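Replication initiation and membrane attachment protein (Geobacillus stearothermophilus 10, PDB 5WTN) forms a tetrameric primosomal protein that binds a re-initiation protein and probably acts in replication initiation, restart and membrane attachment. Local coordinates at residues 90-95 and 103-108. Residues are numbered along the deposited sequence; the frame is centred on the assembly and turned at random.
Sequences LDTYVH and KLFLYE
Asp91 and Glu108, and two positions further Tyr93 and Leu106, exchange both backbone N-H...O bonds; His95 N adds a fifth to Leu104 O (2.8 Å). On one face, Tyr93 CB rests on Leu106 CB (3.8 Å), while the edge of its ring passes Leu106 O and Glu108 CB. Leu104 CB meets His95 CB at 3.7 Å. On the other face Thr92 lies beside Tyr107, OG1 in the plane of the ring at its edge, 3.8 Å from CD1; Thr92 CG2, anti to the backbone N, reaches Phe105 CD1 as well. A chi1 of 172° sets Leu90 CG anti to the backbone N, beside the carbonyl carbon; beyond it, CD1 packs on Tyr107 CB at 3.8 Å. An alanine here would probably leave a gap beside Tyr107 and against helix 74-86, which Leu90 also touches. In the next shell, Glu85 binds Thr92 OG1, His63 binds Tyr107 OH, and Arg19 forms a salt bridge with Glu108. The arrangement is a beta hairpin. Strand 13-17 flanks 104-109, and a strand of the second subunit pairs antiparallel with Tyr93 to His95, so the hairpin's sheet continues across the subunit interface.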
loop_
_atom_site.group_PDB
_atom_site.type_symbol
_atom_site.label_atom_id
_atom_site.label_comp_id
_atom_site.label_asym_id
_atom_site.label_seq_id
_atom_site.Cartn_x
_atom_site.Cartn_y
_atom_site.Cartn_z
ATOM N N LEU A 90 20.217 -6.446 0.884
ATOM C CA LEU A 90 20.254 -7.344 -0.255
ATOM C C LEU A 90 21.211 -8.506 -0.074
ATOM O O LEU A 90 22.370 -8.309 0.278
ATOM C CB LEU A 90 20.601 -6.565 -1.542
ATOM C CG LEU A 90 20.857 -7.404 -2.814
ATOM C CD1 LEU A 90 19.583 -7.827 -3.528
ATOM C CD2 LEU A 90 21.809 -6.708 -3.771
ATOM N N ASP A 91 20.748 -9.717 -0.371
ATOM C CA ASP A 91 21.647 -10.863 -0.415
ATOM C C ASP A 91 21.916 -11.222 -1.858
ATOM O O ASP A 91 21.007 -11.262 -2.688
ATOM C CB ASP A 91 21.078 -12.081 0.327
ATOM C CG ASP A 91 21.218 -11.979 1.847
ATOM O OD1 ASP A 91 22.126 -11.259 2.316
ATOM O OD2 ASP A 91 20.420 -12.624 2.576
ATOM N N THR A 92 23.182 -11.479 -2.152
ATOM C CA THR A 92 23.596 -11.771 -3.514
ATOM C C THR A 92 24.178 -13.163 -3.620
ATOM O O THR A 92 25.075 -13.532 -2.861
ATOM C CB THR A 92 24.603 -10.718 -4.051
ATOM O OG1 THR A 92 23.985 -9.423 -4.037
ATOM C CG2 THR A 92 25.039 -11.060 -5.481
ATOM N N TYR A 93 23.658 -13.934 -4.568
ATOM C CA TYR A 93 24.174 -15.268 -4.826
ATOM C C TYR A 93 24.688 -15.342 -6.249
ATOM O O TYR A 93 24.192 -14.640 -7.132
ATOM C CB TYR A 93 23.070 -16.313 -4.637
ATOM C CG TYR A 93 22.515 -16.429 -3.233
ATOM C CD1 TYR A 93 22.998 -17.379 -2.351
ATOM C CD2 TYR A 93 21.484 -15.597 -2.794
ATOM C CE1 TYR A 93 22.484 -17.492 -1.078
ATOM C CE2 TYR A 93 20.963 -15.709 -1.525
ATOM C CZ TYR A 93 21.460 -16.660 -0.667
ATOM O OH TYR A 93 20.941 -16.778 0.606
ATOM N N VAL A 94 25.671 -16.208 -6.474
ATOM C CA VAL A 94 26.178 -16.442 -7.830
ATOM C C VAL A 94 26.002 -17.896 -8.235
ATOM O O VAL A 94 26.161 -18.808 -7.426
ATOM C CB VAL A 94 27.661 -15.984 -8.009
ATOM C CG1 VAL A 94 28.627 -16.987 -7.429
ATOM C CG2 VAL A 94 27.976 -15.741 -9.466
ATOM N N HIS A 95 25.642 -18.109 -9.492
ATOM C CA HIS A 95 25.479 -19.465 -9.991
ATOM C C HIS A 95 26.829 -20.061 -10.316
ATOM O O HIS A 95 27.676 -19.387 -10.913
ATOM C CB HIS A 95 24.606 -19.504 -11.241
ATOM C CG HIS A 95 24.218 -20.890 -11.661
ATOM N ND1 HIS A 95 25.056 -21.712 -12.381
ATOM C CD2 HIS A 95 23.080 -21.595 -11.462
ATOM C CE1 HIS A 95 24.453 -22.864 -12.607
ATOM N NE2 HIS A 95 23.252 -22.820 -12.060
ATOM N N LYS A 103 28.227 -14.852 -16.072
ATOM C CA LYS A 103 27.745 -15.157 -14.731
ATOM C C LYS A 103 26.217 -15.016 -14.567
ATOM O O LYS A 103 25.561 -14.221 -15.261
ATOM C CB LYS A 103 28.431 -14.243 -13.717
ATOM C CG LYS A 103 29.903 -14.494 -13.471
ATOM C CD LYS A 103 30.418 -13.388 -12.573
ATOM C CE LYS A 103 31.763 -13.674 -11.947
ATOM N NZ LYS A 103 32.110 -12.523 -11.056
ATOM N N LEU A 104 25.655 -15.785 -13.638
ATOM C CA LEU A 104 24.243 -15.636 -13.284
ATOM C C LEU A 104 24.069 -15.245 -11.803
ATOM O O LEU A 104 24.346 -16.048 -10.920
ATOM C CB LEU A 104 23.481 -16.930 -13.582
ATOM C CG LEU A 104 22.018 -16.991 -13.134
ATOM C CD1 LEU A 104 21.205 -15.880 -13.775
ATOM C CD2 LEU A 104 21.413 -18.346 -13.437
ATOM N N PHE A 105 23.599 -14.026 -11.546
ATOM C CA PHE A 105 23.377 -13.547 -10.177
ATOM C C PHE A 105 21.951 -13.752 -9.684
ATOM O O PHE A 105 20.998 -13.624 -10.452
ATOM C CB PHE A 105 23.690 -12.060 -10.078
ATOM C CG PHE A 105 25.124 -11.751 -10.252
ATOM C CD1 PHE A 105 25.990 -11.839 -9.184
ATOM C CD2 PHE A 105 25.625 -11.397 -11.497
ATOM C CE1 PHE A 105 27.335 -11.559 -9.337
ATOM C CE2 PHE A 105 26.976 -11.120 -11.661
ATOM C CZ PHE A 105 27.830 -11.202 -10.577
ATOM N N LEU A 106 21.810 -14.067 -8.402
ATOM C CA LEU A 106 20.509 -14.055 -7.754
ATOM C C LEU A 106 20.492 -12.872 -6.794
ATOM O O LEU A 106 21.275 -12.814 -5.853
ATOM C CB LEU A 106 20.298 -15.358 -6.991
ATOM C CG LEU A 106 18.880 -15.927 -6.927
ATOM C CD1 LEU A 106 18.894 -17.345 -6.380
ATOM C CD2 LEU A 106 17.998 -15.022 -6.092
ATOM N N TYR A 107 19.618 -11.912 -7.047
ATOM C CA TYR A 107 19.482 -10.772 -6.155
ATOM C C TYR A 107 18.291 -10.997 -5.264
ATOM O O TYR A 107 17.150 -10.908 -5.707
ATOM C CB TYR A 107 19.267 -9.503 -6.967
ATOM C CG TYR A 107 20.504 -9.063 -7.685
ATOM C CD1 TYR A 107 21.749 -9.179 -7.085
ATOM C CD2 TYR A 107 20.445 -8.560 -8.968
ATOM C CE1 TYR A 107 22.909 -8.785 -7.739
ATOM C CE2 TYR A 107 21.602 -8.163 -9.637
ATOM C CZ TYR A 107 22.834 -8.279 -9.018
ATOM O OH TYR A 107 23.987 -7.891 -9.666
ATOM N N GLU A 108 18.559 -11.284 -3.998
ATOM C CA GLU A 108 17.495 -11.627 -3.051
ATOM C C GLU A 108 17.184 -10.412 -2.173
ATOM O O GLU A 108 17.969 -10.018 -1.310
ATOM C CB GLU A 108 17.899 -12.876 -2.246
ATOM C CG GLU A 108 17.195 -13.115 -0.921
ATOM C CD GLU A 108 15.786 -13.680 -1.072
ATOM O OE1 GLU A 108 15.362 -13.958 -2.221
ATOM O OE2 GLU A 108 15.100 -13.844 -0.035
#